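Local coordinates for putative membrane protein mmpL11 (Mycobacterium tuberculosis, PDB 4Y0L) that probably serves as a mycobacterial RND-family membrane transporter, here represented by its periplasmic domain D2, a small alpha+beta module, at residues V6-G11 / S19-A24; G11-P16 / G48-S53; A24-I29 / A39-A44. All coordinates share one frame; numbering follows the deposited sequence.

Contact 1 of 3, residues V6-G11 / S19-A24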
loop_
_atom_site.group_PDB
_atom_site.type_symbol
_atom_site.label_atom_id
_atom_site.label_comp_id
_atom_site.label_asym_id
_atom_site.label_seq_id
_atom_site.Cartn_x
_atom_site.Cartn_y
_atom_site.Cartn_z
ATOM N N VAL A 6 -4.015 -3.134 -0.353
ATOM C CA VAL A 6 -3.289 -4.145 -1.116
ATOM C C VAL A 6 -3.919 -5.521 -0.916
ATOM O O VAL A 6 -3.996 -6.013 0.208
ATOM C CB VAL A 6 -1.803 -4.205 -0.709
ATOM C CG1 VAL A 6 -1.017 -5.055 -1.698
ATOM C CG2 VAL A 6 -1.210 -2.804 -0.633
ATOM N N ARG A 7 -4.362 -6.135 -2.011
ATOM C CA ARG A 7 -4.971 -7.463 -1.963
ATOM C C ARG A 7 -4.075 -8.490 -2.635
ATOM O O ARG A 7 -3.485 -8.224 -3.684
ATOM C CB ARG A 7 -6.349 -7.463 -2.635
ATOM C CG ARG A 7 -7.400 -6.639 -1.907
ATOM C CD ARG A 7 -7.923 -5.506 -2.771
ATOM N NE ARG A 7 -9.040 -5.921 -3.616
ATOM C CZ ARG A 7 -9.479 -5.238 -4.670
ATOM N NH1 ARG A 7 -8.888 -4.105 -5.029
ATOM N NH2 ARG A 7 -10.505 -5.693 -5.374
ATOM N N PHE A 8 -3.986 -9.666 -2.019
ATOM C CA PHE A 8 -3.215 -10.779 -2.556
ATOM C C PHE A 8 -4.138 -11.924 -2.952
ATOM O O PHE A 8 -5.201 -12.111 -2.360
ATOM C CB PHE A 8 -2.187 -11.257 -1.534
ATOM C CG PHE A 8 -1.152 -10.227 -1.195
ATOM C CD1 PHE A 8 -0.042 -10.053 -2.004
ATOM C CD2 PHE A 8 -1.288 -9.433 -0.069
ATOM C CE1 PHE A 8 0.915 -9.105 -1.697
ATOM C CE2 PHE A 8 -0.335 -8.483 0.244
ATOM C CZ PHE A 8 0.770 -8.319 -0.572
ATOM N N ASP A 9 -3.717 -12.693 -3.949
ATOM C CA ASP A 9 -4.549 -13.742 -4.523
ATOM C C ASP A 9 -4.376 -15.074 -3.801
ATOM O O ASP A 9 -5.273 -15.917 -3.831
ATOM C CB ASP A 9 -4.228 -13.922 -6.009
ATOM C CG ASP A 9 -5.436 -13.706 -6.903
ATOM O OD1 ASP A 9 -6.563 -14.056 -6.493
ATOM O OD2 ASP A 9 -5.255 -13.186 -8.025
ATOM N N ALA A 10 -3.222 -15.268 -3.169
ATOM C CA ALA A 10 -2.951 -16.502 -2.436
ATOM C C ALA A 10 -2.467 -16.223 -1.019
ATOM O O ALA A 10 -1.586 -15.389 -0.803
ATOM C CB ALA A 10 -1.927 -17.343 -3.180
ATOM N N GLY A 11 -3.047 -16.931 -0.057
ATOM C CA GLY A 11 -2.618 -16.826 1.324
ATOM C C GLY A 11 -3.031 -15.519 1.968
ATOM O O GLY A 11 -3.578 -14.631 1.310
ATOM N N SER A 19 5.430 -9.950 2.829
ATOM C CA SER A 19 5.810 -8.786 3.627
ATOM C C SER A 19 6.731 -7.820 2.879
ATOM O O SER A 19 6.661 -6.607 3.079
ATOM C CB SER A 19 6.480 -9.237 4.928
ATOM O OG SER A 19 7.577 -10.096 4.670
ATOM N N GLN A 20 7.589 -8.352 2.017
ATOM C CA GLN A 20 8.512 -7.512 1.262
ATOM C C GLN A 20 7.756 -6.683 0.229
ATOM O O GLN A 20 8.139 -5.553 -0.074
ATOM C CB GLN A 20 9.586 -8.366 0.583
ATOM C CG GLN A 20 10.534 -7.581 -0.315
ATOM C CD GLN A 20 11.249 -6.466 0.422
ATOM O OE1 GLN A 20 11.507 -6.566 1.620
ATOM N NE2 GLN A 20 11.570 -5.392 -0.294
ATOM N N THR A 21 6.683 -7.249 -0.310
ATOM C CA THR A 21 5.839 -6.525 -1.249
ATOM C C THR A 21 5.135 -5.379 -0.536
ATOM O O THR A 21 5.019 -4.282 -1.074
ATOM C CB THR A 21 4.795 -7.447 -1.894
ATOM O OG1 THR A 21 5.462 -8.536 -2.546
ATOM C CG2 THR A 21 3.952 -6.682 -2.913
ATOM N N ILE A 22 4.661 -5.645 0.674
ATOM C CA ILE A 22 4.035 -4.613 1.484
ATOM C C ILE A 22 5.075 -3.573 1.890
ATOM O O ILE A 22 4.786 -2.375 1.929
ATOM C CB ILE A 22 3.366 -5.210 2.740
ATOM C CG1 ILE A 22 2.182 -6.088 2.331
ATOM C CG2 ILE A 22 2.890 -4.106 3.673
ATOM C CD1 ILE A 22 1.574 -6.888 3.469
ATOM N N ALA A 23 6.283 -4.037 2.195
ATOM C CA ALA A 23 7.367 -3.143 2.597
ATOM C C ALA A 23 7.806 -2.257 1.434
ATOM O O ALA A 23 8.143 -1.089 1.626
ATOM C CB ALA A 23 8.544 -3.946 3.125
ATOM N N ALA A 24 7.794 -2.817 0.229
ATOM C CA ALA A 24 8.182 -2.071 -0.967
ATOM C C ALA A 24 7.148 -1.001 -1.296
ATOM O O ALA A 24 7.496 0.127 -1.631
ATOM C CB ALA A 24 8.363 -3.014 -2.150
#
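The phenyl ring of F8 points its outer rim at the helix 19-29, where T21 and I22 receive it. Both contacts fall at the ring edge, close to the ring plane. CZ of F8 lies 3.9 Å from CG1 of I22, and CE1 of F8 meets CG2 of T21 at 4.1 Å. The next edge carbon round, CE2 of F8, stands 4.1 Å from CD1 of I22; the isoleucine arm thus lies along the CZ-CE2 edge, while the threonine methyl meets CE1. F8 places CG opposite its own carbonyl carbon (chi1 -63°), which carries the ring across from the residue just after strand 2-7 to the helix. Helix 19-29 is the crossover of a split beta-alpha-beta unit: it joins strands 2-7 and 37-43, which run parallel to each other with the antiparallel strand 49-55 between them, as in a ferredoxin-like fold. T21 turns its methyl toward the phenyl, meeting the ring edge from the opposite direction, with CG2 trans to the backbone N. I22 also rests on P41, F43 and A50 of the sheet. F8 also stacks with H18, just ahead of the helix, and touches A13 and A83.

Contact 2 of 3, residues G11-P16 / G48-S53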
loop_
_atom_site.group_PDB
_atom_site.type_symbol
_atom_site.label_atom_id
_atom_site.label_comp_id
_atom_site.label_asym_id
_atom_site.label_seq_id
_atom_site.Cartn_x
_atom_site.Cartn_y
_atom_site.Cartn_z
ATOM N N GLY A 11 -3.047 -16.931 -0.057
ATOM C CA GLY A 11 -2.618 -16.826 1.324
ATOM C C GLY A 11 -3.031 -15.519 1.968
ATOM O O GLY A 11 -3.578 -14.631 1.310
ATOM N N GLY A 12 -2.769 -15.399 3.264
ATOM C CA GLY A 12 -3.108 -14.197 3.999
ATOM C C GLY A 12 -2.138 -13.071 3.712
ATOM O O GLY A 12 -0.966 -13.308 3.408
ATOM N N ALA A 13 -2.631 -11.840 3.815
ATOM C CA ALA A 13 -1.822 -10.659 3.538
ATOM C C ALA A 13 -0.610 -10.585 4.462
ATOM O O ALA A 13 0.453 -10.110 4.062
ATOM C CB ALA A 13 -2.665 -9.402 3.677
ATOM N N SER A 14 -0.771 -11.064 5.692
ATOM C CA SER A 14 0.294 -10.992 6.687
ATOM C C SER A 14 1.312 -12.120 6.540
ATOM O O SER A 14 2.255 -12.209 7.324
ATOM C CB SER A 14 -0.292 -11.023 8.101
ATOM O OG SER A 14 -0.755 -12.318 8.427
ATOM N N ALA A 15 1.123 -12.980 5.544
ATOM C CA ALA A 15 2.066 -14.063 5.297
ATOM C C ALA A 15 3.472 -13.487 5.115
ATOM O O ALA A 15 3.624 -12.421 4.524
ATOM C CB ALA A 15 1.651 -14.864 4.077
ATOM N N PRO A 16 4.501 -14.176 5.644
ATOM C CA PRO A 16 5.881 -13.693 5.492
ATOM C C PRO A 16 6.297 -13.515 4.031
ATOM O O PRO A 16 7.091 -12.630 3.711
ATOM C CB PRO A 16 6.716 -14.793 6.156
ATOM C CG PRO A 16 5.799 -15.445 7.109
ATOM C CD PRO A 16 4.437 -15.384 6.488
ATOM N N GLY A 48 -7.438 -10.814 4.077
ATOM C CA GLY A 48 -7.555 -10.750 2.632
ATOM C C GLY A 48 -6.784 -9.576 2.061
ATOM O O GLY A 48 -6.338 -9.616 0.913
ATOM N N SER A 49 -6.615 -8.535 2.873
ATOM C CA SER A 49 -5.970 -7.307 2.421
ATOM C C SER A 49 -5.139 -6.644 3.513
ATOM O O SER A 49 -5.211 -7.018 4.685
ATOM C CB SER A 49 -7.022 -6.319 1.918
ATOM O OG SER A 49 -7.952 -6.013 2.942
ATOM N N ALA A 50 -4.353 -5.652 3.106
ATOM C CA ALA A 50 -3.568 -4.845 4.030
ATOM C C ALA A 50 -3.777 -3.363 3.731
ATOM O O ALA A 50 -3.597 -2.922 2.596
ATOM C CB ALA A 50 -2.095 -5.203 3.934
ATOM N N LEU A 51 -4.158 -2.603 4.754
ATOM C CA LEU A 51 -4.366 -1.168 4.604
ATOM C C LEU A 51 -3.109 -0.398 4.996
ATOM O O LEU A 51 -2.573 -0.577 6.089
ATOM C CB LEU A 51 -5.550 -0.699 5.455
ATOM C CG LEU A 51 -5.964 0.762 5.246
ATOM C CD1 LEU A 51 -6.760 0.923 3.958
ATOM C CD2 LEU A 51 -6.755 1.282 6.438
ATOM N N LEU A 52 -2.645 0.449 4.085
ATOM C CA LEU A 52 -1.549 1.371 4.359
ATOM C C LEU A 52 -2.069 2.803 4.320
ATOM O O LEU A 52 -2.572 3.259 3.293
ATOM C CB LEU A 52 -0.417 1.180 3.347
ATOM C CG LEU A 52 0.346 -0.144 3.449
ATOM C CD1 LEU A 52 1.159 -0.406 2.189
ATOM C CD2 LEU A 52 1.250 -0.152 4.677
ATOM N N SER A 53 -1.951 3.500 5.448
ATOM C CA SER A 53 -2.453 4.864 5.570
ATOM C C SER A 53 -1.309 5.864 5.695
ATOM O O SER A 53 -0.481 5.769 6.603
ATOM C CB SER A 53 -3.389 4.982 6.773
ATOM O OG SER A 53 -2.670 4.872 7.991
#
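The methyl group of A13 packs on CB of A50 and on the backbone of S49, and this apolar contact carries nearly all of the pairing. CB of A13 faces the start of strand 49-55 and sits 4.2 Å from CB of A50, whose own methyl points back toward the loop. The same A13 CB lies against backbone as well: it is 3.6 Å from O of S49 and 4.4 Å from C of G48, so the methyl rests on the peptide groups leading into the strand. A13 and S49 are the residues with the closest CA atoms, 5.4 Å apart. The S49 side chain points away from the loop and touches L5 and R7 of strand 2-7, leaving its main chain to meet the alanine.

Hydrogen bonding does not join the two segments directly; it shapes the loop and ties it down next door. Within the loop, N of A15 bonds to O of G12 at 3.0 Å, closing a type I beta turn that has A13 and S14 at its corners. N47, immediately before G48, accepts a bond from N of S14 through its OD1 and also pairs with A13 through the backbone. Around the methyl, F8 and F43 add aromatic neighbours to the apolar patch. This is the loop between the first strand and first helix of a ferredoxin-like beta-alpha-beta-beta-alpha-beta fold, its type I turn packed on the inner strand 49-55.

Contact 3 of 3, residues A24-I29 / A39-A44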
loop_
_atom_site.group_PDB
_atom_site.type_symbol
_atom_site.label_atom_id
_atom_site.label_comp_id
_atom_site.label_asym_id
_atom_site.label_seq_id
_atom_site.Cartn_x
_atom_site.Cartn_y
_atom_site.Cartn_z
ATOM N N ALA A 24 7.794 -2.817 0.229
ATOM C CA ALA A 24 8.182 -2.071 -0.967
ATOM C C ALA A 24 7.148 -1.001 -1.296
ATOM O O ALA A 24 7.496 0.127 -1.631
ATOM C CB ALA A 24 8.363 -3.014 -2.150
ATOM N N ILE A 25 5.873 -1.366 -1.203
ATOM C CA ILE A 25 4.785 -0.425 -1.449
ATOM C C ILE A 25 4.820 0.695 -0.417
ATOM O O ILE A 25 4.656 1.866 -0.752
ATOM C CB ILE A 25 3.412 -1.132 -1.411
ATOM C CG1 ILE A 25 3.293 -2.102 -2.585
ATOM C CG2 ILE A 25 2.270 -0.120 -1.473
ATOM C CD1 ILE A 25 2.211 -3.140 -2.418
ATOM N N ARG A 26 5.036 0.323 0.839
ATOM C CA ARG A 26 5.096 1.282 1.932
ATOM C C ARG A 26 6.215 2.301 1.713
ATOM O O ARG A 26 6.029 3.500 1.925
ATOM C CB ARG A 26 5.297 0.543 3.254
ATOM C CG ARG A 26 5.370 1.447 4.468
ATOM C CD ARG A 26 5.159 0.662 5.754
ATOM N NE ARG A 26 5.163 1.527 6.935
ATOM C CZ ARG A 26 6.164 1.630 7.807
ATOM N NH1 ARG A 26 7.275 0.915 7.663
ATOM N NH2 ARG A 26 6.051 2.452 8.841
ATOM N N HIS A 27 7.369 1.813 1.275
ATOM C CA HIS A 27 8.535 2.658 1.030
ATOM C C HIS A 27 8.309 3.639 -0.120
ATOM O O HIS A 27 8.804 4.767 -0.086
ATOM C CB HIS A 27 9.755 1.780 0.741
ATOM C CG HIS A 27 10.967 2.545 0.312
ATOM N ND1 HIS A 27 11.302 2.725 -1.013
ATOM C CD2 HIS A 27 11.932 3.164 1.031
ATOM C CE1 HIS A 27 12.417 3.428 -1.091
ATOM N NE2 HIS A 27 12.820 3.708 0.135
ATOM N N ARG A 28 7.567 3.212 -1.137
ATOM C CA ARG A 28 7.293 4.071 -2.284
ATOM C C ARG A 28 6.265 5.143 -1.928
ATOM O O ARG A 28 6.321 6.263 -2.435
ATOM C CB ARG A 28 6.797 3.243 -3.472
ATOM C CG ARG A 28 6.800 3.993 -4.800
ATOM C CD ARG A 28 8.213 4.177 -5.332
ATOM N NE ARG A 28 8.243 4.911 -6.598
ATOM C CZ ARG A 28 8.734 6.140 -6.765
ATOM N NH1 ARG A 28 9.264 6.815 -5.751
ATOM N NH2 ARG A 28 8.702 6.699 -7.967
ATOM N N ILE A 29 5.324 4.792 -1.056
ATOM C CA ILE A 29 4.327 5.745 -0.578
ATOM C C ILE A 29 5.006 6.890 0.167
ATOM O O ILE A 29 4.640 8.052 0.001
ATOM C CB ILE A 29 3.292 5.061 0.348
ATOM C CG1 ILE A 29 2.395 4.128 -0.465
ATOM C CG2 ILE A 29 2.422 6.097 1.070
ATOM C CD1 ILE A 29 1.578 3.167 0.376
ATOM N N ALA A 39 1.880 4.711 7.945
ATOM C CA ALA A 39 1.577 3.737 8.984
ATOM C C ALA A 39 2.075 2.353 8.579
ATOM O O ALA A 39 2.167 2.054 7.390
ATOM C CB ALA A 39 0.083 3.700 9.247
ATOM N N PRO A 40 2.400 1.504 9.568
ATOM C CA PRO A 40 2.638 0.094 9.239
ATOM C C PRO A 40 1.360 -0.531 8.699
ATOM O O PRO A 40 0.284 0.027 8.914
ATOM C CB PRO A 40 3.043 -0.530 10.581
ATOM C CG PRO A 40 3.427 0.619 11.452
ATOM C CD PRO A 40 2.607 1.779 10.999
ATOM N N PRO A 41 1.470 -1.673 8.005
ATOM C CA PRO A 41 0.278 -2.271 7.399
ATOM C C PRO A 41 -0.747 -2.713 8.434
ATOM O O PRO A 41 -0.393 -3.332 9.437
ATOM C CB PRO A 41 0.838 -3.474 6.633
ATOM C CG PRO A 41 2.115 -3.802 7.325
ATOM C CD PRO A 41 2.673 -2.486 7.774
ATOM N N ARG A 42 -2.005 -2.371 8.186
ATOM C CA ARG A 42 -3.112 -2.838 9.008
ATOM C C ARG A 42 -3.816 -3.978 8.296
ATOM O O ARG A 42 -4.316 -3.812 7.185
ATOM C CB ARG A 42 -4.094 -1.705 9.295
ATOM C CG ARG A 42 -4.191 -1.346 10.760
ATOM C CD ARG A 42 -5.069 -0.126 10.968
ATOM N NE ARG A 42 -4.441 1.086 10.446
ATOM C CZ ARG A 42 -3.512 1.787 11.090
ATOM N NH1 ARG A 42 -3.090 1.403 12.289
ATOM N NH2 ARG A 42 -3.002 2.876 10.532
ATOM N N PHE A 43 -3.845 -5.138 8.940
ATOM C CA PHE A 43 -4.418 -6.331 8.339
ATOM C C PHE A 43 -5.878 -6.520 8.717
ATOM O O PHE A 43 -6.236 -6.509 9.895
ATOM C CB PHE A 43 -3.612 -7.561 8.750
ATOM C CG PHE A 43 -2.215 -7.565 8.208
ATOM C CD1 PHE A 43 -1.994 -7.642 6.843
ATOM C CD2 PHE A 43 -1.125 -7.491 9.055
ATOM C CE1 PHE A 43 -0.713 -7.645 6.336
ATOM C CE2 PHE A 43 0.161 -7.498 8.550
ATOM C CZ PHE A 43 0.365 -7.572 7.189
ATOM N N ALA A 44 -6.717 -6.685 7.701
ATOM C CA ALA A 44 -8.113 -7.032 7.911
ATOM C C ALA A 44 -8.192 -8.352 8.667
ATOM O O ALA A 44 -7.338 -9.224 8.496
ATOM C CB ALA A 44 -8.845 -7.125 6.582
#
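This is a polar surface contact in which one long side chain of helix 19-29 reaches down to the backbone of strand 37-43, at the outer edge of the four-stranded sheet. R26 does the reaching. Its CG stands trans to the backbone N (chi1 -180°) and the chain stays extended as far as NE, which brings the guanidinium group beside the A39-P40 peptide. NE of R26 donates to O of A39 at 3.1 Å, with a bent N-H...O angle of 145°. The donor sits well above the carbonyl plane, while the oxygen lies near the guanidinium plane, tilted about 20° from it. P40 packs on the guanidinium end: NH2 of R26 is 4.1 Å from CD of P40, and NE of R26 is 3.7 Å from CA of P40. Farther up, P41 comes only loosely near, its CD 4.5 Å from CD of R26.

The outer end of R26 has a second acceptor, since NH2 bonds to O of V38. On the sheet side, A39 and R42 pair through their backbones with S53 and L51 of strand 49-55. Consecutive carbonyls of V38 and A39 are thus held by one guanidinium, and as both oxygens are neutral, neither bond is a salt bridge. Carbonyl oxygens and proline carbons lie beside the group, and the two bonds to different nitrogens would restrict its rotation.

From the N terminus, strand 2-7 runs into the loop that contact 1 closes by bringing residues 6-11 against the start of helix 19-29. G11 ends that segment and begins the loop segment of contact 2, whose partner, 48-53, comes much later, so contacts 1 and 2 alternate along the chain and cross. Contact 3 follows contact 1 in series, sharing A24 and the helix; it closes the connection from helix 19-29 to strand 37-43 and is nested inside the larger loop closed by contact 2. Strand 49-55 lies between strands 2-7 and 37-43, and V6 pairs with A50. V6 also packs on I25, and S14 meets F43, bringing helix, loop and sheet together.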